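Local coordinates for cruciferin (Brassica napus, PDB 3KGL), which probably serves as a seed storage protein, a nutrient reservoir of the 11S globulin family built from two cupin domains, at residues 352-357 against 371-376; 327-332 against 394-399. All coordinates share one frame; numbering follows the deposited sequence.

Interaction 1 of 2, residues 352-357 against 371-376; sequences DGEAHV and QVSQGQ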
loop_
_atom_site.group_PDB
_atom_site.type_symbol
_atom_site.label_atom_id
_atom_site.label_comp_id
_atom_site.label_asym_id
_atom_site.label_seq_id
_atom_site.Cartn_x
_atom_site.Cartn_y
_atom_site.Cartn_z
ATOM N N ASP A 352 -17.906 28.017 6.503
ATOM C CA ASP A 352 -18.478 29.354 6.581
ATOM C C ASP A 352 -18.661 29.995 5.214
ATOM O O ASP A 352 -17.704 30.161 4.455
ATOM C CB ASP A 352 -17.583 30.252 7.436
ATOM C CG ASP A 352 -17.590 29.862 8.899
ATOM O OD1 ASP A 352 -18.687 29.940 9.502
ATOM O OD2 ASP A 352 -16.511 29.487 9.437
ATOM N N GLY A 353 -19.895 30.369 4.904
ATOM C CA GLY A 353 -20.151 31.104 3.686
ATOM C C GLY A 353 -20.176 30.300 2.399
ATOM O O GLY A 353 -20.426 29.092 2.379
ATOM N N GLU A 354 -19.909 30.995 1.307
ATOM C CA GLU A 354 -20.178 30.460 -0.005
ATOM C C GLU A 354 -19.069 30.847 -0.962
ATOM O O GLU A 354 -18.466 31.911 -0.837
ATOM C CB GLU A 354 -21.496 31.035 -0.542
ATOM C CG GLU A 354 -22.743 30.687 0.247
ATOM C CD GLU A 354 -23.928 30.352 -0.657
ATOM O OE1 GLU A 354 -25.008 29.986 -0.131
ATOM O OE2 GLU A 354 -23.772 30.443 -1.897
ATOM N N ALA A 355 -18.812 29.985 -1.935
ATOM C CA ALA A 355 -17.908 30.327 -3.019
ATOM C C ALA A 355 -18.282 29.580 -4.289
ATOM O O ALA A 355 -18.933 28.535 -4.257
ATOM C CB ALA A 355 -16.473 30.048 -2.633
ATOM N N HIS A 356 -17.875 30.130 -5.420
ATOM C CA HIS A 356 -18.187 29.507 -6.683
ATOM C C HIS A 356 -16.956 28.797 -7.215
ATOM O O HIS A 356 -15.909 29.417 -7.432
ATOM C CB HIS A 356 -18.688 30.536 -7.685
ATOM C CG HIS A 356 -19.183 29.925 -8.953
ATOM N ND1 HIS A 356 -20.506 29.586 -9.145
ATOM C CD2 HIS A 356 -18.526 29.551 -10.078
ATOM C CE1 HIS A 356 -20.645 29.043 -10.341
ATOM N NE2 HIS A 356 -19.460 29.010 -10.927
ATOM N N VAL A 357 -17.078 27.488 -7.405
ATOM C CA VAL A 357 -15.930 26.703 -7.833
ATOM C C VAL A 357 -16.142 25.979 -9.148
ATOM O O VAL A 357 -17.253 25.590 -9.504
ATOM C CB VAL A 357 -15.409 25.688 -6.749
ATOM C CG1 VAL A 357 -16.418 25.431 -5.633
ATOM C CG2 VAL A 357 -15.005 24.382 -7.403
ATOM N N GLN A 371 -22.215 26.676 -6.759
ATOM C CA GLN A 371 -22.070 27.180 -5.414
ATOM C C GLN A 371 -21.826 26.056 -4.423
ATOM O O GLN A 371 -22.301 24.928 -4.592
ATOM C CB GLN A 371 -23.308 27.976 -5.034
ATOM C CG GLN A 371 -23.022 29.270 -4.286
ATOM C CD GLN A 371 -22.222 30.295 -5.098
ATOM O OE1 GLN A 371 -21.960 30.123 -6.302
ATOM N NE2 GLN A 371 -21.821 31.370 -4.427
ATOM N N VAL A 372 -21.076 26.382 -3.383
ATOM C CA VAL A 372 -20.714 25.423 -2.358
ATOM C C VAL A 372 -20.712 26.209 -1.060
ATOM O O VAL A 372 -20.046 27.243 -0.950
ATOM C CB VAL A 372 -19.329 24.829 -2.647
ATOM C CG1 VAL A 372 -18.748 24.217 -1.424
ATOM C CG2 VAL A 372 -19.435 23.795 -3.736
ATOM N N SER A 373 -21.478 25.741 -0.085
ATOM C CA SER A 373 -21.727 26.540 1.100
ATOM C C SER A 373 -21.588 25.733 2.383
ATOM O O SER A 373 -21.345 24.531 2.343
ATOM C CB SER A 373 -23.124 27.139 1.013
ATOM O OG SER A 373 -24.096 26.113 0.936
ATOM N N GLN A 374 -21.763 26.405 3.518
ATOM C CA GLN A 374 -21.607 25.788 4.830
ATOM C C GLN A 374 -22.107 24.351 4.940
ATOM O O GLN A 374 -23.263 24.054 4.635
ATOM C CB GLN A 374 -22.270 26.641 5.906
ATOM C CG GLN A 374 -22.197 26.028 7.291
ATOM C CD GLN A 374 -22.052 27.075 8.385
ATOM O OE1 GLN A 374 -21.644 28.212 8.129
ATOM N NE2 GLN A 374 -22.381 26.693 9.615
ATOM N N GLY A 375 -21.217 23.463 5.381
ATOM C CA GLY A 375 -21.562 22.078 5.662
ATOM C C GLY A 375 -21.529 21.144 4.473
ATOM O O GLY A 375 -21.677 19.942 4.628
ATOM N N GLN A 376 -21.337 21.690 3.279
ATOM C CA GLN A 376 -21.188 20.859 2.092
ATOM C C GLN A 376 -19.744 20.432 1.872
ATOM O O GLN A 376 -18.802 21.124 2.278
ATOM C CB GLN A 376 -21.710 21.585 0.861
ATOM C CG GLN A 376 -23.163 21.996 0.969
ATOM C CD GLN A 376 -23.636 22.678 -0.278
ATOM O OE1 GLN A 376 -22.853 23.322 -0.985
ATOM N NE2 GLN A 376 -24.921 22.544 -0.571
HETATM O O HOH W 1 -22.367 30.182 6.629
#
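Ala-355 and Val-372 form the hydrogen-bonded pair at the heart of an antiparallel strand pairing of the second cupin domain; the pairing leads into a tight turn. Ala-355 N donates to Val-372 O at 3.2 Å, while the return bond from Val-372 N to Ala-355 O is weak. The short strand axes run at 146°, and toward Gly-353 the pairing fades to a weak bond from Gln-374 N to Gly-353 O. There a water bridges the segments, 3.0 Å from Gly-353 N and 2.6 Å from Gln-374 OE1.

Beyond Ala-355, the His-356 ring stands with CG anti to the backbone N (chi1 -173°), and ND1 donates to Gln-371 OE1 at 3.2 Å. That oxygen sits at the ring edge, in plane, although ring and amide planes are turned 48° apart. NE2 bonds Asp-369, so the imidazole is held through both nitrogens. A sulfate ion, probably from the crystallisation liquor, lies about 3 Å from the side chain (nearest atoms); a positive charge on the ring would be consistent with this. The Glu-354 and Gln-371 side chains cross at about a right angle on the same face; a weak bond between them is doubtful. On the face bearing Ala-355 and Val-372, Val-372 CG2 is met by Val-357 CG1 at 3.9 Å.

Past Ser-373 the chain reverses. Gln-376 N bonds back to Ser-373 O, and Gln-376 OE1 takes up Ser-373 N at 2.9 Å, its donor lying above the amide plane. Gly-375 has positive phi in the third position, as is characteristic of a type II beta turn.

Interaction 2 of 2, residues 327-332 against 394-399; sequences RGSIRQ and QFRWIE
Gly-328 lies against one face of the Trp-397 indole, its CA 3.7 Å from the centre of the six-membered ring in a CH-pi contact. On the opposite face sits Phe-395 CE2, toward the rim, while Ile-330 CG2 meets the indole edge, 4.0 Å from Trp-397 CZ3. Ile-330 and Phe-395 run side by side, CG1 of the first 3.7 Å from CB of the second. This is the tight, buried face, and Trp-397 NE1 is satisfied there by Glu-399 OE2 at 3.1 Å, in the plane of the ring. The bond from Gly-328 N to Trp-397 O and the pair between Ile-330 and Phe-395 hold the strands in register.

The face bearing Arg-327, Ser-329 and Arg-396 is largely polar, though Ile-398 also lies on it. Arg-396 NH2 appears to donate to Ser-329 OG, though the place of that hydroxyl is less sure. The guanidinium groups of Arg-327 and Arg-396 lie close together, their planes 58° apart. Asp-292 probably offsets this by binding Arg-327, whose NH1 also bonds Thr-351. Toward Gln-332 the contact thins, with exposed Arg-331 opposite Gln-394.

Strand 305-310 flanks segment 327-332 and strand 346-352 flanks segment 394-399, while strand 385-390 covers the aromatic face.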
loop_
_atom_site.group_PDB
_atom_site.type_symbol
_atom_site.label_atom_id
_atom_site.label_comp_id
_atom_site.label_asym_id
_atom_site.label_seq_id
_atom_site.Cartn_x
_atom_site.Cartn_y
_atom_site.Cartn_z
ATOM N N ARG A 327 -6.363 24.732 5.767
ATOM C CA ARG A 327 -7.435 25.637 6.166
ATOM C C ARG A 327 -7.284 26.986 5.483
ATOM O O ARG A 327 -6.175 27.503 5.359
ATOM C CB ARG A 327 -7.460 25.810 7.686
ATOM C CG ARG A 327 -8.193 27.050 8.179
ATOM C CD ARG A 327 -9.680 26.945 8.028
ATOM N NE ARG A 327 -10.378 27.569 9.149
ATOM C CZ ARG A 327 -11.698 27.530 9.339
ATOM N NH1 ARG A 327 -12.491 26.908 8.476
ATOM N NH2 ARG A 327 -12.233 28.111 10.405
ATOM N N GLY A 328 -8.399 27.551 5.029
ATOM C CA GLY A 328 -8.373 28.844 4.368
ATOM C C GLY A 328 -9.552 29.753 4.681
ATOM O O GLY A 328 -10.708 29.310 4.773
ATOM N N SER A 329 -9.240 31.035 4.854
ATOM C CA SER A 329 -10.236 32.098 5.001
ATOM C C SER A 329 -10.003 33.176 3.961
ATOM O O SER A 329 -8.966 33.838 3.989
ATOM C CB SER A 329 -10.117 32.764 6.370
ATOM O OG SER A 329 -11.215 32.453 7.197
ATOM N N ILE A 330 -10.960 33.375 3.061
ATOM C CA ILE A 330 -10.868 34.479 2.105
ATOM C C ILE A 330 -12.089 35.402 2.137
ATOM O O ILE A 330 -13.159 35.023 2.596
ATOM C CB ILE A 330 -10.560 33.981 0.677
ATOM C CG1 ILE A 330 -11.736 33.217 0.079
ATOM C CG2 ILE A 330 -9.346 33.073 0.697
ATOM C CD1 ILE A 330 -11.321 32.325 -1.065
ATOM N N ARG A 331 -11.917 36.628 1.667
ATOM C CA ARG A 331 -12.996 37.604 1.725
ATOM C C ARG A 331 -13.664 37.728 0.371
ATOM O O ARG A 331 -13.034 37.508 -0.655
ATOM C CB ARG A 331 -12.467 38.961 2.183
ATOM C CG ARG A 331 -11.391 38.869 3.259
ATOM C CD ARG A 331 -11.445 40.071 4.164
ATOM N NE ARG A 331 -12.799 40.243 4.672
ATOM C CZ ARG A 331 -13.150 41.197 5.520
ATOM N NH1 ARG A 331 -12.237 42.055 5.948
ATOM N NH2 ARG A 331 -14.405 41.292 5.937
ATOM N N GLN A 332 -14.947 38.071 0.383
ATOM C CA GLN A 332 -15.749 38.166 -0.832
ATOM C C GLN A 332 -14.933 38.563 -2.059
ATOM O O GLN A 332 -14.152 39.517 -2.027
ATOM C CB GLN A 332 -16.908 39.144 -0.623
ATOM C CG GLN A 332 -17.848 39.291 -1.819
ATOM C CD GLN A 332 -19.221 39.811 -1.419
ATOM O OE1 GLN A 332 -19.344 40.666 -0.538
ATOM N NE2 GLN A 332 -20.264 39.292 -2.064
ATOM N N GLN A 394 -17.205 36.449 3.833
ATOM C CA GLN A 394 -15.957 35.698 3.782
ATOM C C GLN A 394 -16.179 34.195 3.671
ATOM O O GLN A 394 -17.122 33.638 4.239
ATOM C CB GLN A 394 -15.019 36.061 4.929
ATOM C CG GLN A 394 -15.199 35.265 6.202
ATOM C CD GLN A 394 -14.129 35.618 7.227
ATOM O OE1 GLN A 394 -13.014 36.038 6.866
ATOM N NE2 GLN A 394 -14.462 35.460 8.510
ATOM N N PHE A 395 -15.306 33.563 2.896
ATOM C CA PHE A 395 -15.344 32.130 2.637
ATOM C C PHE A 395 -14.315 31.421 3.506
ATOM O O PHE A 395 -13.157 31.824 3.549
ATOM C CB PHE A 395 -15.020 31.872 1.165
ATOM C CG PHE A 395 -15.158 30.443 0.759
ATOM C CD1 PHE A 395 -16.349 29.764 0.966
ATOM C CD2 PHE A 395 -14.106 29.776 0.158
ATOM C CE1 PHE A 395 -16.488 28.433 0.584
ATOM C CE2 PHE A 395 -14.243 28.449 -0.221
ATOM C CZ PHE A 395 -15.438 27.775 -0.002
ATOM N N ARG A 396 -14.723 30.372 4.211
ATOM C CA ARG A 396 -13.763 29.606 4.999
ATOM C C ARG A 396 -14.031 28.126 4.881
ATOM O O ARG A 396 -15.179 27.685 4.882
ATOM C CB ARG A 396 -13.779 30.038 6.455
ATOM C CG ARG A 396 -14.140 31.473 6.604
ATOM C CD ARG A 396 -13.565 32.062 7.846
ATOM N NE ARG A 396 -13.880 31.300 9.040
ATOM C CZ ARG A 396 -13.091 31.286 10.103
ATOM N NH1 ARG A 396 -13.426 30.575 11.176
ATOM N NH2 ARG A 396 -11.955 31.982 10.072
ATOM N N TRP A 397 -12.958 27.359 4.785
ATOM C CA TRP A 397 -13.090 25.960 4.445
ATOM C C TRP A 397 -11.908 25.173 4.970
ATOM O O TRP A 397 -10.903 25.744 5.383
ATOM C CB TRP A 397 -13.217 25.806 2.921
ATOM C CG TRP A 397 -11.916 25.928 2.124
ATOM C CD1 TRP A 397 -11.220 24.911 1.553
ATOM C CD2 TRP A 397 -11.192 27.128 1.805
ATOM N NE1 TRP A 397 -10.114 25.388 0.912
ATOM C CE2 TRP A 397 -10.073 26.748 1.047
ATOM C CE3 TRP A 397 -11.383 28.482 2.087
ATOM C CZ2 TRP A 397 -9.148 27.669 0.565
ATOM C CZ3 TRP A 397 -10.469 29.396 1.604
ATOM C CH2 TRP A 397 -9.365 28.986 0.852
ATOM N N ILE A 398 -12.042 23.855 4.955
ATOM C CA ILE A 398 -10.967 22.971 5.363
ATOM C C ILE A 398 -10.834 21.859 4.304
ATOM O O ILE A 398 -11.824 21.210 3.975
ATOM C CB ILE A 398 -11.238 22.428 6.807
ATOM C CG1 ILE A 398 -9.968 22.448 7.665
ATOM C CG2 ILE A 398 -11.907 21.069 6.788
ATOM C CD1 ILE A 398 -8.739 21.807 7.028
ATOM N N GLU A 399 -9.638 21.697 3.722
ATOM C CA GLU A 399 -9.325 20.568 2.826
ATOM C C GLU A 399 -8.558 19.469 3.573
ATOM O O GLU A 399 -7.611 19.755 4.294
ATOM C CB GLU A 399 -8.462 21.012 1.643
ATOM C CG GLU A 399 -8.994 22.176 0.813
ATOM C CD GLU A 399 -8.040 22.579 -0.319
ATOM O OE1 GLU A 399 -7.349 21.693 -0.878
ATOM O OE2 GLU A 399 -7.986 23.785 -0.658
#

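Both interactions are antiparallel strand pairings of the second cupin domain, with centres about 9 Å apart, but they lie mainly in different sheets, Asp-352 ending a strand of the sheet that holds interaction 2. Interaction 2 joins two central strands and is mostly buried, setting aromatic and aliphatic packing on one face against arginines, serine and their acid partners on the other. Interaction 1, partly buried, relies more on amide, imidazole and water-mediated bonds and ends in a turn. They meet through Phe-395, whose CE1 packs 3.6 Å from Ala-355 CB. A salt bridge of 3.2 Å from Asp-352 OD2 to Arg-396 NE ties the start of 352-357 to the arginine face of interaction 2.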